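Long-range contacts in condensin complex subunit 3 (Schizosaccharomyces pombe, PDB 5OQR), which serves as a regulatory subunit of condensin, the complex required to convert interphase chromatin into condensed, mitotic-like chromosomes: residues A711-E716 with R750-L755; I731-L737 with I772-F776. All coordinates share one frame; numbering follows the deposited sequence.

Contact 1: residues A711-E716 with R750-L755; sequences ANMIFE and RTKRKL
Thr751 and Asn712 are joined by the one hydrogen bond between the two helical segments: OG1 of Thr751 donates to OD1 of Asn712 over 2.8 Å, arriving at a C=O...donor angle of 118° and tilted 19° from the carbonyl plane. Asn712 CG lies anti to its carbonyl carbon (chi1 -58°), which carries OD1 across to the threonine. One turn on, Phe715 lays a ring face over the backbone of the partner helix, with Leu755 CA 3.9 Å from the ring centroid and almost exactly on the normal, a CH-pi contact. Leu755 CD2 reaches CE1 of that ring at 3.5 Å, while Thr751 CG2 meets the ring edge in its plane, 3.8 Å from Phe715 CE2. Lys754, bent at chi2, runs its methylenes past Asn712 before NZ ends 3.7 Å from Glu716 OE2, a long salt bridge. Further out, Phe715 and Ala711 also rest on Phe776 of helix 767-785 and Leu734 of helix 725-736. The axes of segments 711-716 and 750-755 approach to 9.1 Å and run nearly parallel, consistent with alpha-solenoid packing. The chemistry is graded: aromatic and aliphatic packing inside, one buried polar bond beside it, and a probably weak charge pair where Glu716 is exposed to solvent.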
ATOM      1  N   ALA A 711     -12.463   2.898  30.316  1.00 37.00           N
ATOM      2  CA  ALA A 711     -13.461   3.758  30.940  1.00 25.25           C
ATOM      3  C   ALA A 711     -12.981   4.243  32.301  1.00 27.75           C
ATOM      4  O   ALA A 711     -13.053   5.436  32.612  1.00 31.80           O
ATOM      5  CB  ALA A 711     -14.784   3.008  31.069  1.00 24.28           C
ATOM      6  N   ASN A 712     -12.474   3.326  33.127  1.00 29.42           N
ATOM      7  CA  ASN A 712     -11.929   3.716  34.421  1.00 29.15           C
ATOM      8  C   ASN A 712     -10.795   4.721  34.262  1.00 35.05           C
ATOM      9  O   ASN A 712     -10.690   5.675  35.042  1.00 33.98           O
ATOM     10  CB  ASN A 712     -11.447   2.480  35.179  1.00 29.77           C
ATOM     11  CG  ASN A 712     -12.548   1.468  35.399  1.00 27.87           C
ATOM     12  OD1 ASN A 712     -13.727   1.815  35.450  1.00 28.21           O
ATOM     13  ND2 ASN A 712     -12.170   0.203  35.528  1.00 34.77           N
ATOM     14  N   MET A 713      -9.932   4.524  33.261  1.00 37.15           N
ATOM     15  CA  MET A 713      -8.858   5.480  33.010  1.00 29.43           C
ATOM     16  C   MET A 713      -9.421   6.860  32.704  1.00 29.19           C
ATOM     17  O   MET A 713      -8.948   7.872  33.233  1.00 35.84           O
ATOM     18  CB  MET A 713      -7.981   4.999  31.850  1.00 37.00           C
ATOM     19  CG  MET A 713      -7.301   3.659  32.073  1.00 37.96           C
ATOM     20  SD  MET A 713      -6.267   3.618  33.543  1.00 40.30           S
ATOM     21  CE  MET A 713      -5.052   4.867  33.140  1.00 38.47           C
ATOM     22  N   ILE A 714     -10.430   6.918  31.837  1.00 26.90           N
ATOM     23  CA  ILE A 714     -11.025   8.198  31.464  1.00 34.72           C
ATOM     24  C   ILE A 714     -11.586   8.904  32.694  1.00 36.75           C
ATOM     25  O   ILE A 714     -11.317  10.087  32.927  1.00 38.14           O
ATOM     26  CB  ILE A 714     -12.102   7.986  30.384  1.00 34.67           C
ATOM     27  CG1 ILE A 714     -11.449   7.462  29.102  1.00 26.37           C
ATOM     28  CG2 ILE A 714     -12.859   9.282  30.108  1.00 42.07           C
ATOM     29  CD1 ILE A 714     -12.421   7.005  28.041  1.00 28.58           C
ATOM     30  N   PHE A 715     -12.367   8.188  33.507  1.00 32.19           N
ATOM     31  CA  PHE A 715     -12.951   8.806  34.694  1.00 35.57           C
ATOM     32  C   PHE A 715     -11.879   9.419  35.583  1.00 39.12           C
ATOM     33  O   PHE A 715     -12.078  10.496  36.156  1.00 41.25           O
ATOM     34  CB  PHE A 715     -13.767   7.777  35.479  1.00 31.17           C
ATOM     35  CG  PHE A 715     -15.038   7.364  34.799  1.00 29.76           C
ATOM     36  CD1 PHE A 715     -15.921   8.311  34.315  1.00 27.00           C
ATOM     37  CD2 PHE A 715     -15.344   6.026  34.633  1.00 28.45           C
ATOM     38  CE1 PHE A 715     -17.082   7.934  33.687  1.00 23.97           C
ATOM     39  CE2 PHE A 715     -16.505   5.644  34.003  1.00 27.82           C
ATOM     40  CZ  PHE A 715     -17.375   6.599  33.529  1.00 27.49           C
ATOM     41  N   GLU A 716     -10.734   8.751  35.709  1.00 34.48           N
ATOM     42  CA  GLU A 716      -9.667   9.241  36.570  1.00 33.31           C
ATOM     43  C   GLU A 716      -8.880  10.389  35.952  1.00 35.89           C
ATOM     44  O   GLU A 716      -8.166  11.087  36.677  1.00 48.79           O
ATOM     45  CB  GLU A 716      -8.716   8.097  36.916  1.00 41.67           C
ATOM     46  CG  GLU A 716      -9.278   7.119  37.930  1.00 47.64           C
ATOM     47  CD  GLU A 716      -8.454   5.855  38.041  1.00 52.15           C
ATOM     48  OE1 GLU A 716      -7.522   5.677  37.231  1.00 59.58           O
ATOM     49  OE2 GLU A 716      -8.736   5.039  38.942  1.00 57.92           O
ATOM     50  N   ARG A 750     -17.274  -1.955  39.627  1.00 42.19           N
ATOM     51  CA  ARG A 750     -16.050  -1.194  39.841  1.00 39.93           C
ATOM     52  C   ARG A 750     -16.021   0.059  38.976  1.00 37.18           C
ATOM     53  O   ARG A 750     -15.575   1.119  39.426  1.00 35.28           O
ATOM     54  CB  ARG A 750     -14.828  -2.066  39.553  1.00 40.65           C
ATOM     55  CG  ARG A 750     -13.626  -1.723  40.414  1.00 60.20           C
ATOM     56  CD  ARG A 750     -12.326  -1.762  39.633  1.00 66.69           C
ATOM     57  NE  ARG A 750     -11.227  -1.188  40.406  1.00 79.57           N
ATOM     58  CZ  ARG A 750     -10.058  -0.814  39.893  1.00 79.13           C
ATOM     59  NH1 ARG A 750      -9.822  -0.944  38.595  1.00 76.33           N
ATOM     60  NH2 ARG A 750      -9.124  -0.300  40.682  1.00 81.25           N
ATOM     61  N   THR A 751     -16.495  -0.040  37.733  1.00 38.10           N
ATOM     62  CA  THR A 751     -16.491   1.124  36.854  1.00 36.59           C
ATOM     63  C   THR A 751     -17.516   2.154  37.305  1.00 30.45           C
ATOM     64  O   THR A 751     -17.279   3.361  37.192  1.00 34.74           O
ATOM     65  CB  THR A 751     -16.752   0.696  35.407  1.00 33.36           C
ATOM     66  OG1 THR A 751     -15.667  -0.118  34.950  1.00 30.11           O
ATOM     67  CG2 THR A 751     -16.874   1.905  34.486  1.00 31.10           C
ATOM     68  N   LYS A 752     -18.663   1.701  37.816  1.00 37.75           N
ATOM     69  CA  LYS A 752     -19.647   2.640  38.340  1.00 39.50           C
ATOM     70  C   LYS A 752     -19.085   3.412  39.526  1.00 39.53           C
ATOM     71  O   LYS A 752     -19.332   4.614  39.668  1.00 41.09           O
ATOM     72  CB  LYS A 752     -20.927   1.902  38.729  1.00 43.01           C
ATOM     73  CG  LYS A 752     -22.039   2.824  39.196  1.00 51.14           C
ATOM     74  CD  LYS A 752     -23.400   2.152  39.115  1.00 69.73           C
ATOM     75  CE  LYS A 752     -24.505   3.088  39.579  1.00 59.63           C
ATOM     76  NZ  LYS A 752     -24.332   3.493  41.003  1.00 77.79           N
ATOM     77  N   ARG A 753     -18.322   2.738  40.390  1.00 40.14           N
ATOM     78  CA  ARG A 753     -17.614   3.443  41.453  1.00 34.97           C
ATOM     79  C   ARG A 753     -16.721   4.533  40.881  1.00 38.08           C
ATOM     80  O   ARG A 753     -16.651   5.641  41.427  1.00 45.52           O
ATOM     81  CB  ARG A 753     -16.790   2.454  42.276  1.00 42.03           C
ATOM     82  CG  ARG A 753     -17.424   2.057  43.596  1.00 41.12           C
ATOM     83  CD  ARG A 753     -17.220   0.581  43.882  1.00 55.47           C
ATOM     84  NE  ARG A 753     -15.821   0.182  43.749  1.00 63.07           N
ATOM     85  CZ  ARG A 753     -15.409  -1.071  43.586  1.00 52.95           C
ATOM     86  NH1 ARG A 753     -16.289  -2.062  43.525  1.00 52.47           N
ATOM     87  NH2 ARG A 753     -14.115  -1.333  43.474  1.00 48.75           N
ATOM     88  N   LYS A 754     -16.027   4.239  39.780  1.00 41.72           N
ATOM     89  CA  LYS A 754     -15.224   5.257  39.111  1.00 34.41           C
ATOM     90  C   LYS A 754     -16.106   6.383  38.589  1.00 33.47           C
ATOM     91  O   LYS A 754     -15.787   7.564  38.753  1.00 35.41           O
ATOM     92  CB  LYS A 754     -14.426   4.626  37.968  1.00 36.03           C
ATOM     93  CG  LYS A 754     -12.938   4.531  38.220  1.00 40.58           C
ATOM     94  CD  LYS A 754     -12.586   3.347  39.094  1.00 36.78           C
ATOM     95  CE  LYS A 754     -11.101   3.328  39.402  1.00 44.14           C
ATOM     96  NZ  LYS A 754     -10.759   2.352  40.469  1.00 74.27           N
ATOM     97  N   LEU A 755     -17.218   6.028  37.945  1.00 33.17           N
ATOM     98  CA  LEU A 755     -18.189   7.023  37.503  1.00 37.31           C
ATOM     99  C   LEU A 755     -18.590   7.941  38.653  1.00 45.60           C
ATOM    100  O   LEU A 755     -18.578   9.168  38.517  1.00 45.80           O
ATOM    101  CB  LEU A 755     -19.412   6.307  36.916  1.00 38.83           C
ATOM    102  CG  LEU A 755     -20.595   7.083  36.314  1.00 41.02           C
ATOM    103  CD1 LEU A 755     -21.486   7.723  37.377  1.00 52.07           C
ATOM    104  CD2 LEU A 755     -20.128   8.120  35.318  1.00 43.17           C
TER

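Contact 2: residues I731-L737 with I772-F776; sequences ISLLGKL and ILAKF
Ile772 is the principal bump here, a knob set into the hollow formed by Ile731, Ser732, Leu734 and Gly735. Its CG2 branch, anti to the backbone N, reaches into the groove and lies 3.6 Å from Ile731 O, and its CD1 extends to 4.1 Å from Ser732 CA. The same CG2 lies 4.0 Å from Gly735 N. Beside this knob, Leu773 fits against two side chains: its CD2 meets Leu734 CD1 at 3.7 Å, and its CG touches Ile731 CG2. Leu734 lays CD2 over one face of the Phe776 ring, 4.1 Å from the centroid and 14° off the normal, a CH-pi contact. Leu737 CD1 approaches the same ring obliquely, 4.1 Å from Phe776 CE1. Were Phe776 replaced by an alanine, Leu734 CD2 and Leu737 CD1 would probably lose their aromatic partner and a gap would be likely to open between the helices. The segment axes come within 9.2 Å at 37°. Helix 706-717 lines this interface through Ala711, which Leu734 and Leu737 touch, helix 745-759 borders Ile731 and Leu773 through Tyr758, and helix 669-682 packs against Leu733 and Leu737.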
ATOM      1  N   ILE A 731     -15.209  12.611  27.415  1.00 40.03           N
ATOM      2  CA  ILE A 731     -16.480  11.966  27.726  1.00 31.91           C
ATOM      3  C   ILE A 731     -17.082  11.359  26.468  1.00 28.36           C
ATOM      4  O   ILE A 731     -17.707  10.295  26.515  1.00 29.54           O
ATOM      5  CB  ILE A 731     -17.437  12.975  28.391  1.00 37.03           C
ATOM      6  CG1 ILE A 731     -16.930  13.337  29.786  1.00 34.85           C
ATOM      7  CG2 ILE A 731     -18.859  12.414  28.489  1.00 32.65           C
ATOM      8  CD1 ILE A 731     -17.581  14.568  30.376  1.00 41.78           C
ATOM      9  N   SER A 732     -16.900  12.022  25.324  1.00 39.66           N
ATOM     10  CA  SER A 732     -17.398  11.496  24.057  1.00 39.52           C
ATOM     11  C   SER A 732     -16.937  10.067  23.815  1.00 33.77           C
ATOM     12  O   SER A 732     -17.644   9.286  23.169  1.00 38.65           O
ATOM     13  CB  SER A 732     -16.938  12.391  22.907  1.00 41.88           C
ATOM     14  OG  SER A 732     -15.525  12.474  22.865  1.00 48.46           O
ATOM     15  N   LEU A 733     -15.760   9.702  24.326  1.00 31.16           N
ATOM     16  CA  LEU A 733     -15.215   8.376  24.056  1.00 36.60           C
ATOM     17  C   LEU A 733     -15.984   7.285  24.785  1.00 30.41           C
ATOM     18  O   LEU A 733     -16.064   6.155  24.293  1.00 30.41           O
ATOM     19  CB  LEU A 733     -13.739   8.338  24.445  1.00 47.27           C
ATOM     20  CG  LEU A 733     -12.899   9.461  23.832  1.00 37.37           C
ATOM     21  CD1 LEU A 733     -11.481   9.406  24.356  1.00 39.26           C
ATOM     22  CD2 LEU A 733     -12.923   9.380  22.314  1.00 35.50           C
ATOM     23  N   LEU A 734     -16.555   7.597  25.952  1.00 36.38           N
ATOM     24  CA  LEU A 734     -17.326   6.602  26.691  1.00 30.19           C
ATOM     25  C   LEU A 734     -18.461   6.037  25.849  1.00 28.87           C
ATOM     26  O   LEU A 734     -18.830   4.870  26.011  1.00 32.81           O
ATOM     27  CB  LEU A 734     -17.875   7.219  27.976  1.00 29.89           C
ATOM     28  CG  LEU A 734     -16.841   7.517  29.060  1.00 30.76           C
ATOM     29  CD1 LEU A 734     -17.384   8.534  30.038  1.00 36.18           C
ATOM     30  CD2 LEU A 734     -16.449   6.243  29.786  1.00 33.53           C
ATOM     31  N   GLY A 735     -19.019   6.838  24.943  1.00 27.75           N
ATOM     32  CA  GLY A 735     -20.078   6.358  24.076  1.00 37.98           C
ATOM     33  C   GLY A 735     -19.594   5.459  22.960  1.00 36.99           C
ATOM     34  O   GLY A 735     -20.381   4.669  22.429  1.00 40.53           O
ATOM     35  N   LYS A 736     -18.319   5.559  22.591  1.00 44.39           N
ATOM     36  CA  LYS A 736     -17.764   4.732  21.528  1.00 38.78           C
ATOM     37  C   LYS A 736     -17.192   3.418  22.038  1.00 33.93           C
ATOM     38  O   LYS A 736     -16.949   2.512  21.235  1.00 36.24           O
ATOM     39  CB  LYS A 736     -16.671   5.498  20.781  1.00 37.33           C
ATOM     40  CG  LYS A 736     -17.085   6.891  20.345  1.00 36.34           C
ATOM     41  CD  LYS A 736     -15.934   7.643  19.713  1.00 49.53           C
ATOM     42  CE  LYS A 736     -16.317   9.080  19.400  1.00 61.99           C
ATOM     43  NZ  LYS A 736     -17.493   9.163  18.493  1.00 83.71           N
ATOM     44  N   LEU A 737     -16.977   3.293  23.344  1.00 36.55           N
ATOM     45  CA  LEU A 737     -16.420   2.066  23.895  1.00 30.15           C
ATOM     46  C   LEU A 737     -17.295   0.872  23.538  1.00 32.34           C
ATOM     47  O   LEU A 737     -18.513   0.985  23.383  1.00 37.83           O
ATOM     48  CB  LEU A 737     -16.284   2.177  25.412  1.00 27.79           C
ATOM     49  CG  LEU A 737     -15.359   3.273  25.939  1.00 32.79           C
ATOM     50  CD1 LEU A 737     -15.471   3.377  27.450  1.00 33.85           C
ATOM     51  CD2 LEU A 737     -13.923   3.007  25.534  1.00 35.85           C
ATOM     52  N   ILE A 772     -24.479  11.384  27.679  1.00 32.01           N
ATOM     53  CA  ILE A 772     -23.562  10.265  27.490  1.00 31.60           C
ATOM     54  C   ILE A 772     -23.285   9.578  28.820  1.00 33.41           C
ATOM     55  O   ILE A 772     -23.292   8.345  28.910  1.00 33.48           O
ATOM     56  CB  ILE A 772     -22.261  10.747  26.823  1.00 35.29           C
ATOM     57  CG1 ILE A 772     -22.552  11.327  25.438  1.00 33.98           C
ATOM     58  CG2 ILE A 772     -21.258   9.601  26.699  1.00 32.11           C
ATOM     59  CD1 ILE A 772     -21.411  12.138  24.869  1.00 36.22           C
ATOM     60  N   LEU A 773     -23.036  10.361  29.871  1.00 29.26           N
ATOM     61  CA  LEU A 773     -22.769   9.773  31.178  1.00 28.98           C
ATOM     62  C   LEU A 773     -23.978   9.014  31.703  1.00 31.46           C
ATOM     63  O   LEU A 773     -23.837   7.932  32.281  1.00 30.68           O
ATOM     64  CB  LEU A 773     -22.350  10.863  32.162  1.00 33.80           C
ATOM     65  CG  LEU A 773     -20.981  11.498  31.914  1.00 37.88           C
ATOM     66  CD1 LEU A 773     -20.756  12.656  32.864  1.00 42.37           C
ATOM     67  CD2 LEU A 773     -19.867  10.470  32.061  1.00 44.18           C
ATOM     68  N   ALA A 774     -25.179   9.560  31.504  1.00 37.45           N
ATOM     69  CA  ALA A 774     -26.382   8.882  31.973  1.00 35.57           C
ATOM     70  C   ALA A 774     -26.614   7.585  31.210  1.00 34.51           C
ATOM     71  O   ALA A 774     -26.949   6.556  31.807  1.00 35.07           O
ATOM     72  CB  ALA A 774     -27.590   9.805  31.835  1.00 28.76           C
ATOM     73  N   LYS A 775     -26.443   7.613  29.890  1.00 33.55           N
ATOM     74  CA  LYS A 775     -26.614   6.400  29.101  1.00 33.25           C
ATOM     75  C   LYS A 775     -25.564   5.356  29.454  1.00 28.24           C
ATOM     76  O   LYS A 775     -25.853   4.155  29.432  1.00 27.43           O
ATOM     77  CB  LYS A 775     -26.555   6.742  27.617  1.00 35.89           C
ATOM     78  CG  LYS A 775     -27.263   5.745  26.718  1.00 47.94           C
ATOM     79  CD  LYS A 775     -27.285   6.221  25.273  1.00 61.55           C
ATOM     80  CE  LYS A 775     -28.178   7.443  25.091  1.00 66.81           C
ATOM     81  NZ  LYS A 775     -27.460   8.559  24.415  1.00 75.24           N
ATOM     82  N   PHE A 776     -24.346   5.792  29.780  1.00 29.51           N
ATOM     83  CA  PHE A 776     -23.307   4.861  30.198  1.00 28.04           C
ATOM     84  C   PHE A 776     -23.605   4.292  31.578  1.00 29.70           C
ATOM     85  O   PHE A 776     -23.450   3.087  31.807  1.00 27.43           O
ATOM     86  CB  PHE A 776     -21.951   5.568  30.188  1.00 26.94           C
ATOM     87  CG  PHE A 776     -20.781   4.640  30.300  1.00 23.13           C
ATOM     88  CD1 PHE A 776     -20.231   4.063  29.171  1.00 26.43           C
ATOM     89  CD2 PHE A 776     -20.228   4.348  31.533  1.00 25.84           C
ATOM     90  CE1 PHE A 776     -19.154   3.209  29.268  1.00 24.99           C
ATOM     91  CE2 PHE A 776     -19.150   3.495  31.637  1.00 28.34           C
ATOM     92  CZ  PHE A 776     -18.611   2.925  30.503  1.00 30.09           C
TER

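How the contacts relate
Following the chain, 711-716 comes first, within the annotated HEAT 9 repeat, and 731-737 follows on the next helix of that repeat. The chain then enters helix 745-759, where 750-755 returns to 711-716 and closes the loop of contact 1, spanning 33 residues. Helix 767-785 next brings 772-776 back to 731-737, closing contact 2 across 34. The segments alternate, so the loops cross and neither nests in the other. Their centres are 11 Å apart and they share packing: Ala711 CB is 3.7 Å from Leu737 CD1, and Phe715 CE1 the same distance from Leu734 CD1. Together they tie four successive helices into one block near the C terminus.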